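PDB 1AEP: apolipophorin-3b from Locusta migratoria, which helps load diacylglycerol into lipophorin, the hemolymph lipoprotein, by covering its expanding hydrophobic surface, and so supports lipid transport during insect flight. Local coordinates for residues E24-L29 with D96-L101; N83-A88 with Q102-N107. One frame throughout, in Å; residues are numbered along the deposited sequence.

Interaction 1 (E24-L29 with D96-L101); sequences ELHETL and DQLNSL
The carbonyl O of Leu-25 receives the backbone N of Thr-28 at 3.0 Å, while CD2 of Leu-98 packs against the same O at 3.9 Å. OG1 of Thr-28, set between its own backbone N and carbonyl carbon (chi1 44°), also reaches this carbonyl, at a separation too short to be trusted in detail. Leu-98 carries most of the contact. Its CD1 lies 3.5 Å from Thr-28 OG1, the two side chains passing in opposite directions, and meets CD1 of Leu-29 at 3.8 Å. The other methyl, CD2, touches CB of Leu-25 and, at 4.2 Å, CD2 of the His-26 ring, whose side chain crosses that of Leu-98 at about a right angle. One turn further along 96-101, Leu-101 CB approaches Leu-25 CD2 at 4.3 Å. Leu-41 of helix 36-63 touches both Thr-28 and Leu-98, and Ile-152 of helix 131-154 touches Leu-25. About 222 Å² is buried where helix 7-25 runs out into a 3-10 turn beside the antiparallel helix 94-121, leucine-rich packing characteristic of the bundle of five amphipathic helices of apolipophorin III.

Interaction 2 (N83-A88 with Q102-N107); sequences NSIHDA and QSALTN
Ala-104 meets 83-88 with its CB alone, and three residues converge on that methyl. The carbonyl O of Ser-84 lies 3.5 Å from Ala-104 CB. CB of Ala-88 and CG2 of Ile-85 complete the group around the methyl, both in apolar contact with it. Such a small side chain lets the irregular segment come close: the CA atoms of Ile-85 and Ala-104 are 5.6 Å apart. Next along the helix, Leu-105 points away from 83-88 and packs on Ile-18 and Leu-25 of helix 7-25 and on Phe-48 of helix 36-63. Phe-48 also touches Ile-85. The OG1 of Thr-106 bonds to Gln-102 O at 2.6 Å, nearly in line with the carbonyl (172°), and its backbone N shares that acceptor, a bond within the helix itself. Asn-107 turns back to the contact. Its CB sits 3.5 Å from Ser-84 CB and also touches Ser-84 OG. The OD1 of Asn-107 is 3.8 Å from Ser-84 CB. Ser-84 OG stands between its own backbone N and carbonyl carbon (chi1 52°) and bonds to Gln-111 NE2, one turn beyond Asn-107. Within the contact, then, 180 Å² is buried by methyl, methylene and carbonyl groups in close van der Waals packing, and the hydroxyl of Ser-84 finds its bond outside the two segments, on Gln-111.

Both interactions use helix 94-121 in successive turns, 96-101 and then 102-107, within one sequence repeat, and their centres are 12 Å apart. Interaction 1 sits farther out, its centre about 16 Å from the centre of the chain against 8 Å for interaction 2. They also touch directly. Gln-97 NE2 packs against Ala-88 O at 3.0 Å. Ser-100 OG lies 3.4 Å from Asp-87 O, so two residues of 96-101 meet the end of 83-88. On the side of helix 7-25, the His-26 ring packs against the Gln-102 side chain. Helix 94-121 is thus flanked by the end of helix 7-25 and by the irregular segment that follows helix 69-83.

Interaction 1 (E24-L29 with D96-L101)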
loop_
_atom_site.group_PDB
_atom_site.type_symbol
_atom_site.label_atom_id
_atom_site.label_comp_id
_atom_site.label_asym_id
_atom_site.label_seq_id
_atom_site.Cartn_x
_atom_site.Cartn_y
_atom_site.Cartn_z
ATOM N N GLU A 24 -11.296 9.284 -4.267
ATOM C CA GLU A 24 -12.570 8.725 -3.822
ATOM C C GLU A 24 -12.835 8.743 -2.348
ATOM O O GLU A 24 -13.989 8.786 -1.929
ATOM C CB GLU A 24 -12.819 7.340 -4.404
ATOM C CG GLU A 24 -13.406 7.482 -5.811
ATOM C CD GLU A 24 -14.520 6.523 -5.992
ATOM O OE1 GLU A 24 -15.597 6.875 -5.308
ATOM O OE2 GLU A 24 -14.438 5.539 -6.691
ATOM N N LEU A 25 -11.750 8.692 -1.581
ATOM C CA LEU A 25 -11.858 8.723 -0.154
ATOM C C LEU A 25 -12.766 9.869 0.281
ATOM O O LEU A 25 -13.601 9.718 1.176
ATOM C CB LEU A 25 -10.520 8.921 0.521
ATOM C CG LEU A 25 -10.096 7.579 1.100
ATOM C CD1 LEU A 25 -10.839 6.484 0.394
ATOM C CD2 LEU A 25 -8.572 7.514 1.019
ATOM N N HIS A 26 -12.617 11.011 -0.408
ATOM C CA HIS A 26 -13.381 12.269 -0.189
ATOM C C HIS A 26 -14.878 12.138 -0.438
ATOM O O HIS A 26 -15.681 12.974 -0.017
ATOM C CB HIS A 26 -12.950 13.455 -1.106
ATOM C CG HIS A 26 -11.587 13.950 -0.888
ATOM N ND1 HIS A 26 -10.722 14.291 -1.936
ATOM C CD2 HIS A 26 -10.945 14.166 0.268
ATOM C CE1 HIS A 26 -9.577 14.692 -1.368
ATOM N NE2 HIS A 26 -9.682 14.621 -0.042
ATOM N N GLU A 27 -15.270 11.111 -1.150
ATOM C CA GLU A 27 -16.667 10.982 -1.417
ATOM C C GLU A 27 -17.354 10.194 -0.336
ATOM O O GLU A 27 -18.548 9.908 -0.433
ATOM C CB GLU A 27 -16.911 10.335 -2.776
ATOM C CG GLU A 27 -17.332 11.377 -3.832
ATOM C CD GLU A 27 -17.174 10.878 -5.231
ATOM O OE1 GLU A 27 -18.251 10.261 -5.683
ATOM O OE2 GLU A 27 -16.134 11.026 -5.876
ATOM N N THR A 28 -16.581 9.814 0.681
ATOM C CA THR A 28 -17.149 9.059 1.777
ATOM C C THR A 28 -17.980 10.018 2.607
ATOM O O THR A 28 -18.831 9.619 3.387
ATOM C CB THR A 28 -16.143 8.325 2.698
ATOM O OG1 THR A 28 -15.040 9.136 3.011
ATOM C CG2 THR A 28 -15.707 6.970 2.101
ATOM N N LEU A 29 -17.706 11.304 2.409
ATOM C CA LEU A 29 -18.366 12.386 3.118
ATOM C C LEU A 29 -19.802 12.645 2.674
ATOM O O LEU A 29 -20.559 13.360 3.341
ATOM C CB LEU A 29 -17.529 13.675 2.966
ATOM C CG LEU A 29 -16.236 13.702 3.791
ATOM C CD1 LEU A 29 -15.054 13.356 2.883
ATOM C CD2 LEU A 29 -16.066 15.086 4.382
ATOM N N ASP A 96 -10.042 12.605 11.070
ATOM C CA ASP A 96 -8.728 12.065 11.274
ATOM C C ASP A 96 -8.542 10.764 10.553
ATOM O O ASP A 96 -7.466 10.482 10.036
ATOM C CB ASP A 96 -8.324 12.106 12.750
ATOM C CG ASP A 96 -8.423 13.534 13.206
ATOM O OD1 ASP A 96 -8.069 14.472 12.512
ATOM O OD2 ASP A 96 -8.984 13.681 14.386
ATOM N N GLN A 97 -9.628 9.998 10.506
ATOM C CA GLN A 97 -9.682 8.721 9.836
ATOM C C GLN A 97 -9.364 8.845 8.368
ATOM O O GLN A 97 -8.668 8.021 7.767
ATOM C CB GLN A 97 -11.117 8.209 9.970
ATOM C CG GLN A 97 -11.186 6.713 9.655
ATOM C CD GLN A 97 -10.120 5.904 10.371
ATOM O OE1 GLN A 97 -9.836 6.115 11.574
ATOM N NE2 GLN A 97 -9.524 4.989 9.614
ATOM N N LEU A 98 -9.926 9.889 7.804
ATOM C CA LEU A 98 -9.776 10.170 6.414
ATOM C C LEU A 98 -8.373 10.620 6.113
ATOM O O LEU A 98 -7.773 10.198 5.120
ATOM C CB LEU A 98 -10.756 11.240 5.993
ATOM C CG LEU A 98 -11.595 10.821 4.812
ATOM C CD1 LEU A 98 -13.029 11.087 5.167
ATOM C CD2 LEU A 98 -11.249 11.669 3.615
ATOM N N ASN A 99 -7.867 11.492 6.974
ATOM C CA ASN A 99 -6.532 12.012 6.817
ATOM C C ASN A 99 -5.523 10.892 6.909
ATOM O O ASN A 99 -4.650 10.745 6.065
ATOM C CB ASN A 99 -6.188 13.099 7.864
ATOM C CG ASN A 99 -7.104 14.300 7.822
ATOM O OD1 ASN A 99 -7.338 14.957 8.834
ATOM N ND2 ASN A 99 -7.649 14.543 6.653
ATOM N N SER A 100 -5.706 10.081 7.946
ATOM C CA SER A 100 -4.879 8.922 8.210
ATOM C C SER A 100 -4.768 7.937 7.043
ATOM O O SER A 100 -3.687 7.503 6.656
ATOM C CB SER A 100 -5.385 8.234 9.489
ATOM O OG SER A 100 -4.372 7.504 10.165
ATOM N N LEU A 101 -5.922 7.588 6.488
ATOM C CA LEU A 101 -5.920 6.684 5.370
ATOM C C LEU A 101 -5.194 7.281 4.197
ATOM O O LEU A 101 -4.303 6.658 3.631
ATOM C CB LEU A 101 -7.328 6.352 4.923
ATOM C CG LEU A 101 -7.536 4.852 5.000
ATOM C CD1 LEU A 101 -8.802 4.460 4.271
ATOM C CD2 LEU A 101 -6.349 4.114 4.409
#

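Interaction 2 (N83-A88 with Q102-N107)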
loop_
_atom_site.group_PDB
_atom_site.type_symbol
_atom_site.label_atom_id
_atom_site.label_comp_id
_atom_site.label_asym_id
_atom_site.label_seq_id
_atom_site.Cartn_x
_atom_site.Cartn_y
_atom_site.Cartn_z
ATOM N N ASN A 83 5.342 0.191 8.735
ATOM C CA ASN A 83 5.241 1.342 9.592
ATOM C C ASN A 83 4.301 2.410 9.074
ATOM O O ASN A 83 3.699 3.163 9.835
ATOM C CB ASN A 83 6.596 1.879 10.063
ATOM C CG ASN A 83 7.322 0.803 10.866
ATOM O OD1 ASN A 83 8.449 1.001 11.344
ATOM N ND2 ASN A 83 6.680 -0.369 11.004
ATOM N N SER A 84 4.159 2.478 7.775
ATOM C CA SER A 84 3.275 3.488 7.271
ATOM C C SER A 84 1.814 3.101 7.322
ATOM O O SER A 84 0.963 3.934 7.050
ATOM C CB SER A 84 3.709 4.151 5.983
ATOM O OG SER A 84 4.008 3.191 5.013
ATOM N N ILE A 85 1.509 1.855 7.712
ATOM C CA ILE A 85 0.108 1.434 7.798
ATOM C C ILE A 85 -0.445 1.111 9.200
ATOM O O ILE A 85 -1.614 1.384 9.477
ATOM C CB ILE A 85 -0.353 0.415 6.757
ATOM C CG1 ILE A 85 0.648 -0.723 6.549
ATOM C CG2 ILE A 85 -0.702 1.096 5.451
ATOM C CD1 ILE A 85 0.391 -1.923 7.450
ATOM N N HIS A 86 0.388 0.518 10.055
ATOM C CA HIS A 86 0.011 0.113 11.405
ATOM C C HIS A 86 -1.087 0.935 12.057
ATOM O O HIS A 86 -2.110 0.423 12.527
ATOM C CB HIS A 86 1.188 -0.002 12.374
ATOM C CG HIS A 86 0.904 -1.067 13.384
ATOM N ND1 HIS A 86 0.429 -2.332 13.022
ATOM C CD2 HIS A 86 1.002 -1.034 14.741
ATOM C CE1 HIS A 86 0.267 -3.031 14.145
ATOM N NE2 HIS A 86 0.602 -2.278 15.198
ATOM N N ASP A 87 -0.856 2.232 12.079
ATOM C CA ASP A 87 -1.788 3.147 12.686
ATOM C C ASP A 87 -2.570 3.919 11.671
ATOM O O ASP A 87 -2.337 5.098 11.467
ATOM C CB ASP A 87 -1.045 4.153 13.541
ATOM C CG ASP A 87 -0.544 3.526 14.790
ATOM O OD1 ASP A 87 -1.205 2.781 15.503
ATOM O OD2 ASP A 87 0.715 3.858 15.057
ATOM N N ALA A 88 -3.521 3.261 11.039
ATOM C CA ALA A 88 -4.282 3.951 10.043
ATOM C C ALA A 88 -5.782 3.887 10.255
ATOM O O ALA A 88 -6.535 4.643 9.632
ATOM C CB ALA A 88 -3.846 3.510 8.673
ATOM N N GLN A 102 -5.609 8.487 3.833
ATOM C CA GLN A 102 -5.033 9.215 2.704
ATOM C C GLN A 102 -3.532 9.328 2.721
ATOM O O GLN A 102 -2.874 9.371 1.679
ATOM C CB GLN A 102 -5.575 10.619 2.610
ATOM C CG GLN A 102 -6.106 10.823 1.194
ATOM C CD GLN A 102 -6.566 12.213 1.005
ATOM O OE1 GLN A 102 -7.744 12.433 0.717
ATOM N NE2 GLN A 102 -5.638 13.146 1.222
ATOM N N SER A 103 -3.006 9.399 3.923
ATOM C CA SER A 103 -1.590 9.514 4.086
ATOM C C SER A 103 -0.980 8.146 3.943
ATOM O O SER A 103 -0.027 7.949 3.190
ATOM C CB SER A 103 -1.247 10.213 5.401
ATOM O OG SER A 103 -0.515 9.368 6.271
ATOM N N ALA A 104 -1.567 7.199 4.671
ATOM C CA ALA A 104 -1.096 5.848 4.616
ATOM C C ALA A 104 -0.963 5.418 3.163
ATOM O O ALA A 104 0.066 4.909 2.757
ATOM C CB ALA A 104 -1.996 4.959 5.453
ATOM N N LEU A 105 -1.994 5.694 2.366
ATOM C CA LEU A 105 -1.987 5.339 0.967
ATOM C C LEU A 105 -0.847 5.983 0.225
ATOM O O LEU A 105 -0.120 5.371 -0.567
ATOM C CB LEU A 105 -3.298 5.709 0.256
ATOM C CG LEU A 105 -4.507 4.808 0.538
ATOM C CD1 LEU A 105 -5.694 5.408 -0.198
ATOM C CD2 LEU A 105 -4.321 3.391 -0.010
ATOM N N THR A 106 -0.707 7.240 0.500
ATOM C CA THR A 106 0.320 8.007 -0.126
ATOM C C THR A 106 1.711 7.516 0.235
ATOM O O THR A 106 2.572 7.445 -0.606
ATOM C CB THR A 106 0.064 9.478 0.090
ATOM O OG1 THR A 106 -1.272 9.704 -0.312
ATOM C CG2 THR A 106 1.000 10.234 -0.791
ATOM N N ASN A 107 1.928 7.142 1.489
ATOM C CA ASN A 107 3.233 6.645 1.888
ATOM C C ASN A 107 3.584 5.281 1.258
ATOM O O ASN A 107 4.748 4.995 0.980
ATOM C CB ASN A 107 3.298 6.448 3.388
ATOM C CG ASN A 107 3.126 7.746 4.090
ATOM O OD1 ASN A 107 2.808 7.766 5.293
ATOM N ND2 ASN A 107 3.294 8.817 3.332
#